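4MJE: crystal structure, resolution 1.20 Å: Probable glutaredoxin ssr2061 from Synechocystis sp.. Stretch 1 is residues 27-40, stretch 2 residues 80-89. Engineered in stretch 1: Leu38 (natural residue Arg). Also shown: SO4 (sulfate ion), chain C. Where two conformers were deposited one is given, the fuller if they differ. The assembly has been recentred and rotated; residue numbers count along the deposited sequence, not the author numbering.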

# COMPACT_ATOMS: atom_id res chain seq x y z
N PRO A 27 -14.65 0.17 7.73
CA PRO A 27 -14.97 -0.94 6.83
C PRO A 27 -14.30 -0.81 5.48
O PRO A 27 -14.07 -1.83 4.83
CB PRO A 27 -16.49 -0.85 6.68
CG PRO A 27 -16.82 0.59 6.97
CD PRO A 27 -15.82 1.01 8.01
N PHE A 28 -14.00 0.41 5.05
CA PHE A 28 -13.31 0.63 3.77
C PHE A 28 -11.83 0.24 3.91
O PHE A 28 -11.24 -0.42 3.04
CB PHE A 28 -13.46 2.08 3.34
CG PHE A 28 -14.87 2.47 3.07
CD1 PHE A 28 -15.37 2.34 1.79
CD2 PHE A 28 -15.71 2.97 4.06
CE1 PHE A 28 -16.67 2.69 1.50
CE2 PHE A 28 -17.03 3.31 3.76
CZ PHE A 28 -17.50 3.17 2.49
N CYS A 29 -11.25 0.60 5.04
CA CYS A 29 -9.88 0.18 5.35
C CYS A 29 -9.79 -1.34 5.45
O CYS A 29 -8.86 -1.96 4.92
CB CYS A 29 -9.45 0.82 6.67
SG CYS A 29 -9.20 2.57 6.57
N MET A 30 -10.76 -1.96 6.11
CA MET A 30 -10.77 -3.41 6.25
C MET A 30 -10.83 -4.09 4.88
O MET A 30 -10.14 -5.08 4.65
CB MET A 30 -11.95 -3.81 7.13
CG MET A 30 -11.77 -3.45 8.60
SD MET A 30 -13.32 -3.48 9.50
CE MET A 30 -13.70 -5.22 9.42
N ARG A 31 -11.62 -3.56 3.95
CA ARG A 31 -11.71 -4.15 2.63
C ARG A 31 -10.39 -4.02 1.85
O ARG A 31 -9.98 -4.93 1.12
CB ARG A 31 -12.86 -3.49 1.85
CG ARG A 31 -13.24 -4.16 0.54
CD ARG A 31 -14.46 -3.52 -0.08
NE ARG A 31 -15.60 -3.61 0.83
CZ ARG A 31 -16.66 -2.81 0.80
NH1 ARG A 31 -16.77 -1.86 -0.12
NH2 ARG A 31 -17.63 -2.97 1.69
N ALA A 32 -9.73 -2.87 1.98
CA ALA A 32 -8.46 -2.63 1.29
C ALA A 32 -7.39 -3.56 1.88
O ALA A 32 -6.59 -4.15 1.16
CB ALA A 32 -8.07 -1.18 1.43
N LEU A 33 -7.37 -3.69 3.20
CA LEU A 33 -6.44 -4.60 3.86
C LEU A 33 -6.64 -6.03 3.39
O LEU A 33 -5.67 -6.75 3.17
CB LEU A 33 -6.60 -4.52 5.37
CG LEU A 33 -6.04 -3.26 6.04
CD1 LEU A 33 -6.56 -3.18 7.48
CD2 LEU A 33 -4.53 -3.20 6.01
N ALA A 34 -7.89 -6.44 3.22
CA ALA A 34 -8.17 -7.78 2.76
C ALA A 34 -7.56 -8.03 1.40
O ALA A 34 -6.98 -9.09 1.17
CB ALA A 34 -9.65 -8.03 2.71
N LEU A 35 -7.66 -7.07 0.49
CA LEU A 35 -7.12 -7.23 -0.84
C LEU A 35 -5.59 -7.36 -0.81
O LEU A 35 -5.01 -8.24 -1.47
CB LEU A 35 -7.53 -6.06 -1.73
CG LEU A 35 -7.09 -6.17 -3.20
CD1 LEU A 35 -7.56 -7.46 -3.88
CD2 LEU A 35 -7.60 -4.98 -3.96
N LEU A 36 -4.92 -6.51 -0.04
CA LEU A 36 -3.47 -6.56 0.07
C LEU A 36 -3.01 -7.88 0.67
O LEU A 36 -2.02 -8.46 0.22
CB LEU A 36 -2.95 -5.37 0.88
CG LEU A 36 -3.14 -4.00 0.22
CD1 LEU A 36 -2.80 -2.87 1.18
CD2 LEU A 36 -2.29 -3.89 -1.04
N LYS A 37 -3.72 -8.34 1.70
CA LYS A 37 -3.40 -9.61 2.32
C LYS A 37 -3.60 -10.75 1.34
O LYS A 37 -2.78 -11.65 1.26
CB LYS A 37 -4.20 -9.80 3.61
CG LYS A 37 -3.77 -8.85 4.70
CD LYS A 37 -4.63 -9.01 5.91
CE LYS A 37 -4.11 -8.16 7.06
NZ LYS A 37 -4.99 -8.33 8.26
N LEU A 38 -4.66 -10.72 0.54
CA LEU A 38 -4.92 -11.82 -0.39
C LEU A 38 -3.87 -11.86 -1.51
O LEU A 38 -3.60 -12.93 -2.07
CB LEU A 38 -6.35 -11.71 -0.93
CG LEU A 38 -7.40 -12.02 0.15
CD1 LEU A 38 -8.81 -11.65 -0.33
CD2 LEU A 38 -7.38 -13.50 0.58
N LYS A 39 -3.28 -10.72 -1.86
CA LYS A 39 -2.16 -10.71 -2.81
C LYS A 39 -0.87 -11.34 -2.23
O LYS A 39 0.01 -11.75 -2.98
CB LYS A 39 -1.86 -9.27 -3.28
CG LYS A 39 -2.97 -8.59 -4.05
CD LYS A 39 -3.19 -9.26 -5.37
CE LYS A 39 -4.17 -8.49 -6.22
NZ LYS A 39 -4.42 -9.16 -7.49
N GLY A 40 -0.73 -11.39 -0.91
CA GLY A 40 0.42 -12.06 -0.31
C GLY A 40 1.66 -11.18 -0.22
O GLY A 40 2.73 -11.66 0.17
N GLY A 80 -7.60 5.38 -2.59
CA GLY A 80 -8.32 4.71 -1.53
C GLY A 80 -8.72 3.30 -1.86
O GLY A 80 -8.15 2.67 -2.74
N CYS A 81 -9.71 2.81 -1.13
CA CYS A 81 -10.18 1.45 -1.31
C CYS A 81 -10.75 1.24 -2.72
O CYS A 81 -10.40 0.30 -3.41
CB CYS A 81 -11.20 1.10 -0.22
SG CYS A 81 -11.88 -0.56 -0.33
N ASP A 82 -11.63 2.15 -3.14
CA ASP A 82 -12.20 2.03 -4.48
C ASP A 82 -11.11 2.05 -5.54
O ASP A 82 -11.17 1.29 -6.52
CB ASP A 82 -13.26 3.11 -4.74
CG ASP A 82 -14.57 2.79 -4.05
OD1 ASP A 82 -14.62 1.84 -3.24
OD2 ASP A 82 -15.57 3.50 -4.31
N ASP A 83 -10.08 2.85 -5.34
CA ASP A 83 -9.04 2.96 -6.35
C ASP A 83 -8.26 1.67 -6.49
O ASP A 83 -7.98 1.26 -7.61
CB ASP A 83 -8.10 4.12 -6.04
CG ASP A 83 -8.81 5.46 -6.11
OD1 ASP A 83 -9.60 5.68 -7.06
OD2 ASP A 83 -8.65 6.27 -5.17
N ILE A 84 -7.92 1.04 -5.38
CA ILE A 84 -7.14 -0.17 -5.49
C ILE A 84 -7.96 -1.32 -6.09
O ILE A 84 -7.46 -2.07 -6.94
CB ILE A 84 -6.49 -0.54 -4.14
CG1 ILE A 84 -5.43 -1.61 -4.37
CG2 ILE A 84 -7.52 -0.98 -3.11
CD1 ILE A 84 -4.50 -1.82 -3.18
N TYR A 85 -9.22 -1.42 -5.69
CA TYR A 85 -10.10 -2.43 -6.24
C TYR A 85 -10.35 -2.18 -7.73
O TYR A 85 -10.43 -3.13 -8.51
CB TYR A 85 -11.42 -2.53 -5.47
CG TYR A 85 -11.34 -3.45 -4.29
CD1 TYR A 85 -11.72 -4.77 -4.39
CD2 TYR A 85 -10.87 -3.00 -3.07
CE1 TYR A 85 -11.65 -5.63 -3.32
CE2 TYR A 85 -10.79 -3.84 -1.98
CZ TYR A 85 -11.19 -5.16 -2.10
OH TYR A 85 -11.13 -6.03 -1.04
N ALA A 86 -10.46 -0.92 -8.14
CA ALA A 86 -10.65 -0.59 -9.55
C ALA A 86 -9.41 -1.02 -10.35
O ALA A 86 -9.53 -1.64 -11.41
CB ALA A 86 -10.94 0.91 -9.74
N LEU A 87 -8.23 -0.72 -9.84
CA LEU A 87 -7.01 -1.16 -10.51
C LEU A 87 -6.97 -2.67 -10.65
O LEU A 87 -6.60 -3.19 -11.70
CB LEU A 87 -5.76 -0.69 -9.75
CG LEU A 87 -5.39 0.78 -9.86
CD1 LEU A 87 -4.38 1.16 -8.80
CD2 LEU A 87 -4.83 1.11 -11.25
N ASP A 88 -7.34 -3.39 -9.60
CA ASP A 88 -7.31 -4.84 -9.69
C ASP A 88 -8.32 -5.36 -10.73
O ASP A 88 -8.02 -6.26 -11.51
CB ASP A 88 -7.55 -5.50 -8.34
CG ASP A 88 -7.07 -6.95 -8.30
OD1 ASP A 88 -7.75 -7.77 -7.64
OD2 ASP A 88 -6.00 -7.25 -8.89
N GLY A 89 -9.50 -4.75 -10.78
CA GLY A 89 -10.50 -5.16 -11.75
C GLY A 89 -10.11 -4.90 -13.18
O GLY A 89 -10.58 -5.58 -14.10
S SO4 C . -12.75 4.75 -0.70
O1 SO4 C . -11.47 4.72 0.02
O2 SO4 C . -13.48 5.97 -0.35
O3 SO4 C . -12.49 4.70 -2.13
O4 SO4 C . -13.57 3.61 -0.30

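The two stretches form a compact helix–helix contact in which a small apolar core, centred on Leu35, is closed at one end by a buried cysteine and at the other by a salt bridge. Helix 27-39 and helix 81-89 run in broadly the same direction, their axes inclined by 33° and 9.5 Å apart at closest approach, and together they bury 523 Å². The backbones come nearest at Ala32 and Cys81, whose CA atoms are 5.1 Å apart, an approach compatible with the small side chains at both positions.

Cys81, at the start of its helix, points its CA-to-CB bond toward the first helix. Cys81 CB lies 4.2 Å from Ala32 CB and 4.3 Å from Phe28 CB, while Cys81 SG rests 3.8 Å from Arg31 CB and 3.4 Å from Phe28 O.

One turn further along, Tyr85 combines polar and apolar contacts. Tyr85 OH donates a hydrogen bond to Arg31 O at 2.7 Å. Arg31 O also accepts the helical bond from Leu35 N at 3.2 Å, so the phenol adds a second donor to an oxygen already engaged in its own helix. Arg31 O and Ala32 CA lie near the plane of the ring, at its edge. Leu35 instead covers a face: Leu35 CD2 stands 3.8 Å from the centroid of the Tyr85 ring and only 6° off the normal, a well-centred CH-pi contact.

Leu35, with chi1 t and chi2 p, also brings Leu35 CD2 to 4.0 Å from Ile84 CG1, so the same methyl group touches both the aromatic ring and the aliphatic chain. Leu36 extends this apolar patch; although its CA-to-CB bond points sideways, the end of the side chain comes nearer, and Leu36 CD2 reaches 3.7 Å from Ile84 CD1.

Toward the C-terminal ends, the chemistry becomes ionic. Lys39 NZ donates to Asp88 OD2 at 2.8 Å, a hydrogen-bonded salt bridge; the CA-to-CB bonds of Lys39 and Asp88 both point toward the other helix. The other carboxylate oxygen, Asp88 OD1, lies 3.8 Å from Leu35 CD1, placing the charged pair beside the hydrocarbon core.

At the other end, Gly80 occupies the N-cap position, and Gly80 N donates to Asp83 OD2 at 2.9 Å. A sulfate, probably from the crystallisation liquor, accepts hydrogen bonds from Cys81 N to O1 at 2.8 Å and from Asp82 N to O3 at 2.9 Å, using amides left free in the first helical turn. Sulfate O4 approaches Phe28 CD1 to 3.0 Å, so the anion touches both stretches.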